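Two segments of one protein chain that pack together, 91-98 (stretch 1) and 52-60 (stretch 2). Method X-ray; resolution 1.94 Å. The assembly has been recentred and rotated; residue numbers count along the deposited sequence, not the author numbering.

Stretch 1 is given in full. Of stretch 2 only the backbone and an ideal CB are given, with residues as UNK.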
# COMPACT_ATOMS: atom_id res chain seq x y z
N TRP A 91 6.59 2.75 8.99
CA TRP A 91 7.75 3.26 8.27
C TRP A 91 7.37 3.69 6.87
O TRP A 91 6.52 3.06 6.23
CB TRP A 91 8.84 2.19 8.18
CG TRP A 91 9.36 1.68 9.48
CD1 TRP A 91 10.50 2.07 10.12
CD2 TRP A 91 8.76 0.68 10.30
NE1 TRP A 91 10.65 1.37 11.29
CE2 TRP A 91 9.59 0.51 11.43
CE3 TRP A 91 7.60 -0.10 10.20
CZ2 TRP A 91 9.30 -0.40 12.44
CZ3 TRP A 91 7.31 -1.00 11.21
CH2 TRP A 91 8.16 -1.14 12.31
N ALA A 92 8.00 4.75 6.39
CA ALA A 92 7.95 5.12 4.98
C ALA A 92 9.25 4.68 4.32
O ALA A 92 10.33 5.07 4.77
CB ALA A 92 7.74 6.61 4.81
N ILE A 93 9.16 3.85 3.28
CA ILE A 93 10.34 3.28 2.65
C ILE A 93 10.37 3.55 1.15
O ILE A 93 9.43 3.21 0.44
CB ILE A 93 10.40 1.75 2.89
CG1 ILE A 93 10.67 1.48 4.37
CG2 ILE A 93 11.48 1.10 2.01
CD1 ILE A 93 10.84 0.03 4.75
N PRO A 94 11.46 4.17 0.66
CA PRO A 94 11.64 4.23 -0.79
C PRO A 94 12.15 2.89 -1.29
O PRO A 94 13.20 2.44 -0.83
CB PRO A 94 12.69 5.34 -0.99
CG PRO A 94 13.00 5.88 0.40
CD PRO A 94 12.59 4.82 1.36
N LEU A 95 11.41 2.24 -2.19
CA LEU A 95 11.78 0.91 -2.66
C LEU A 95 13.18 0.92 -3.29
O LEU A 95 13.87 -0.10 -3.28
CB LEU A 95 10.75 0.39 -3.66
CG LEU A 95 10.84 -1.08 -4.07
CD1 LEU A 95 10.82 -2.01 -2.86
CD2 LEU A 95 9.70 -1.43 -5.01
N SER A 96 13.58 2.07 -3.82
CA SER A 96 14.89 2.20 -4.45
C SER A 96 16.06 1.95 -3.49
O SER A 96 17.14 1.54 -3.92
CB SER A 96 15.03 3.60 -5.06
OG SER A 96 14.91 4.61 -4.07
N VAL A 97 15.84 2.18 -2.20
CA VAL A 97 16.89 2.02 -1.20
C VAL A 97 16.52 1.00 -0.12
O VAL A 97 16.96 1.11 1.03
CB VAL A 97 17.24 3.36 -0.51
CG1 VAL A 97 17.80 4.34 -1.53
CG2 VAL A 97 16.02 3.92 0.23
N TRP A 98 15.70 0.02 -0.48
CA TRP A 98 15.25 -0.99 0.48
C TRP A 98 16.42 -1.77 1.08
O TRP A 98 16.38 -2.14 2.25
CB TRP A 98 14.26 -1.96 -0.18
CG TRP A 98 14.06 -3.22 0.62
CD1 TRP A 98 14.27 -4.50 0.19
CD2 TRP A 98 13.64 -3.32 1.98
NE1 TRP A 98 13.99 -5.39 1.20
CE2 TRP A 98 13.60 -4.68 2.31
CE3 TRP A 98 13.29 -2.38 2.96
CZ2 TRP A 98 13.23 -5.14 3.58
CZ3 TRP A 98 12.91 -2.83 4.21
CH2 TRP A 98 12.89 -4.19 4.51
N UNK A 52 10.46 5.89 -5.44
CA UNK A 52 11.63 6.75 -5.35
C UNK A 52 11.52 7.76 -4.21
O UNK A 52 10.42 8.11 -3.77
CB UNK A 52 11.84 7.48 -6.68
N UNK A 53 12.67 8.22 -3.74
CA UNK A 53 12.76 9.14 -2.61
C UNK A 53 11.96 10.44 -2.75
O UNK A 53 11.33 10.88 -1.78
CB UNK A 53 14.23 9.49 -2.38
N UNK A 54 11.98 11.08 -3.93
CA UNK A 54 11.23 12.34 -4.04
C UNK A 54 9.74 12.18 -3.80
O UNK A 54 9.07 13.15 -3.45
CB UNK A 54 11.45 12.95 -5.42
N UNK A 55 9.22 10.97 -3.99
CA UNK A 55 7.81 10.70 -3.78
C UNK A 55 7.46 10.76 -2.29
O UNK A 55 6.29 10.80 -1.92
CB UNK A 55 7.44 9.33 -4.36
N UNK A 56 8.49 10.78 -1.45
CA UNK A 56 8.33 10.88 -0.01
C UNK A 56 8.86 12.22 0.52
O UNK A 56 9.09 12.37 1.72
CB UNK A 56 9.05 9.72 0.68
N UNK A 57 9.04 13.19 -0.37
CA UNK A 57 9.58 14.49 0.00
C UNK A 57 8.71 15.20 1.03
O UNK A 57 9.21 15.96 1.86
CB UNK A 57 9.73 15.37 -1.24
N UNK A 58 7.41 14.95 0.98
CA UNK A 58 6.44 15.62 1.85
C UNK A 58 5.78 14.63 2.81
O UNK A 58 4.65 14.83 3.25
CB UNK A 58 5.37 16.33 1.01
N UNK A 59 6.50 13.57 3.15
CA UNK A 59 5.95 12.52 3.99
C UNK A 59 5.62 13.04 5.40
O UNK A 59 4.88 12.41 6.14
CB UNK A 59 6.93 11.35 4.07
N UNK A 60 6.15 14.21 5.75
CA UNK A 60 5.84 14.82 7.03
C UNK A 60 4.36 15.18 7.12
O UNK A 60 3.82 15.36 8.21
CB UNK A 60 6.70 16.06 7.25

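Stretch 1 offers an almost wholly apolar surface: Ala92 and Pro94 turn their CB atoms toward stretch 2, Ile93 turns away, and Ser96 and Val97 extend the patch beyond the strand.

At position 52, phi/psi of -120/156 is extended, and CA-to-CB points away from stretch 1, yet the ideal CB lies 4.9 Å from Ser96 OG. A short side chain would add little contact here; a long or flat one could reach Ser96. Tyr52 does so with chi1 m, setting its CD1 3.9 Å from Ser96 CB in an oblique approach, while its hydroxyl is hydrogen-bonded elsewhere in the structure.

Position 53 has helical angles, -55/-43, and a sideways CB, 4.6 Å from Pro94 CB. A flexible chain with methylenes to lay along Pro94 and Val97 would suit, as would a medium apolar one; stretch 1 presents no charge here. Lys53 uses its aliphatic length: CG sits 3.9 Å from Pro94 CG and CE 3.8 Å from Val97 CG1. Its backbone N and Ser96 OG are too far apart to bond at 4.3 Å, but one water bridges them, 3.1 Å from Ser96 OG and, weakly, 3.3 Å from Lys53 N.

Positions 54 and 55 are out of reach and continue the 3-10 turn. Phi of -61 at 54 admits proline, and Pro54 is there. At 55 a side chain able to accept a bond from the free backbone NH of Tyr52 would be useful; Glu55 OE2 takes it at 3.0 Å from Tyr52 N.

Position 56 points toward stretch 1, its ideal CB still 5.3 Å from Ala92 CB. That gap, lined by Ala92 and Pro94, calls for a branched aliphatic chain or methionine; alanine would fall short. Leu56, m and t, fills it with both methyls: CD2 lies 3.9 Å from Ala92 CB, and CD1 is 3.7 Å from Pro94 N and 3.9 Å from Pro94 CG.

Positions 57 and 58 are the middle of a type I turn and meet nothing of stretch 1, so stretch 1 sets no demand, and small or polar residues that accept the turn would suit. Ala57 and Lys58 occupy them, and the turn closes with the backbone N of 59 bonded to Leu56 O at 3.2 Å.

Position 59 again points toward Ala92, its ideal CB 4.9 Å from Ala92 CB. One more methyl's reach is wanted, so valine, isoleucine or threonine would fit. Val59, chi1 p, brings CG2 to 3.8 Å from Ala92 CB.

Position 60 is beyond stretch 1 and would take most residues; it is Ser60.

Stretch 2, residues 52-60: YKPELAKVS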
# COMPACT_ATOMS: atom_id res chain seq x y z
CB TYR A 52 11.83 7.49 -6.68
CG TYR A 52 12.16 6.57 -7.84
CD1 TYR A 52 13.25 5.70 -7.78
CD2 TYR A 52 11.39 6.57 -9.00
CE1 TYR A 52 13.55 4.86 -8.83
CE2 TYR A 52 11.69 5.74 -10.05
CZ TYR A 52 12.77 4.89 -9.97
OH TYR A 52 13.07 4.05 -11.02
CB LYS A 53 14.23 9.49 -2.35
CG LYS A 53 15.05 8.32 -1.85
CD LYS A 53 16.46 8.75 -1.49
CE LYS A 53 17.01 7.91 -0.35
NZ LYS A 53 18.43 8.24 -0.02
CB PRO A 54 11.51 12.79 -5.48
CG PRO A 54 11.90 11.54 -6.19
CD PRO A 54 12.69 10.78 -5.19
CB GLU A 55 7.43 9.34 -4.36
CG GLU A 55 7.81 9.19 -5.83
CD GLU A 55 7.26 7.92 -6.45
OE1 GLU A 55 6.03 7.80 -6.56
OE2 GLU A 55 8.08 7.06 -6.82
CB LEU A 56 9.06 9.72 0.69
CG LEU A 56 8.42 8.34 0.49
CD1 LEU A 56 9.40 7.24 0.84
CD2 LEU A 56 7.16 8.22 1.33
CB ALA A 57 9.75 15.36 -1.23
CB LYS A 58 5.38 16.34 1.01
CG LYS A 58 5.93 17.52 0.22
CD LYS A 58 4.82 18.39 -0.36
CE LYS A 58 4.23 17.81 -1.64
NZ LYS A 58 3.34 18.79 -2.34
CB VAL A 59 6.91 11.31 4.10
CG1 VAL A 59 8.15 11.67 4.93
CG2 VAL A 59 6.20 10.10 4.69
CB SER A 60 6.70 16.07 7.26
OG SER A 60 6.34 17.11 6.36
O HOH W 1 15.45 7.41 -5.35
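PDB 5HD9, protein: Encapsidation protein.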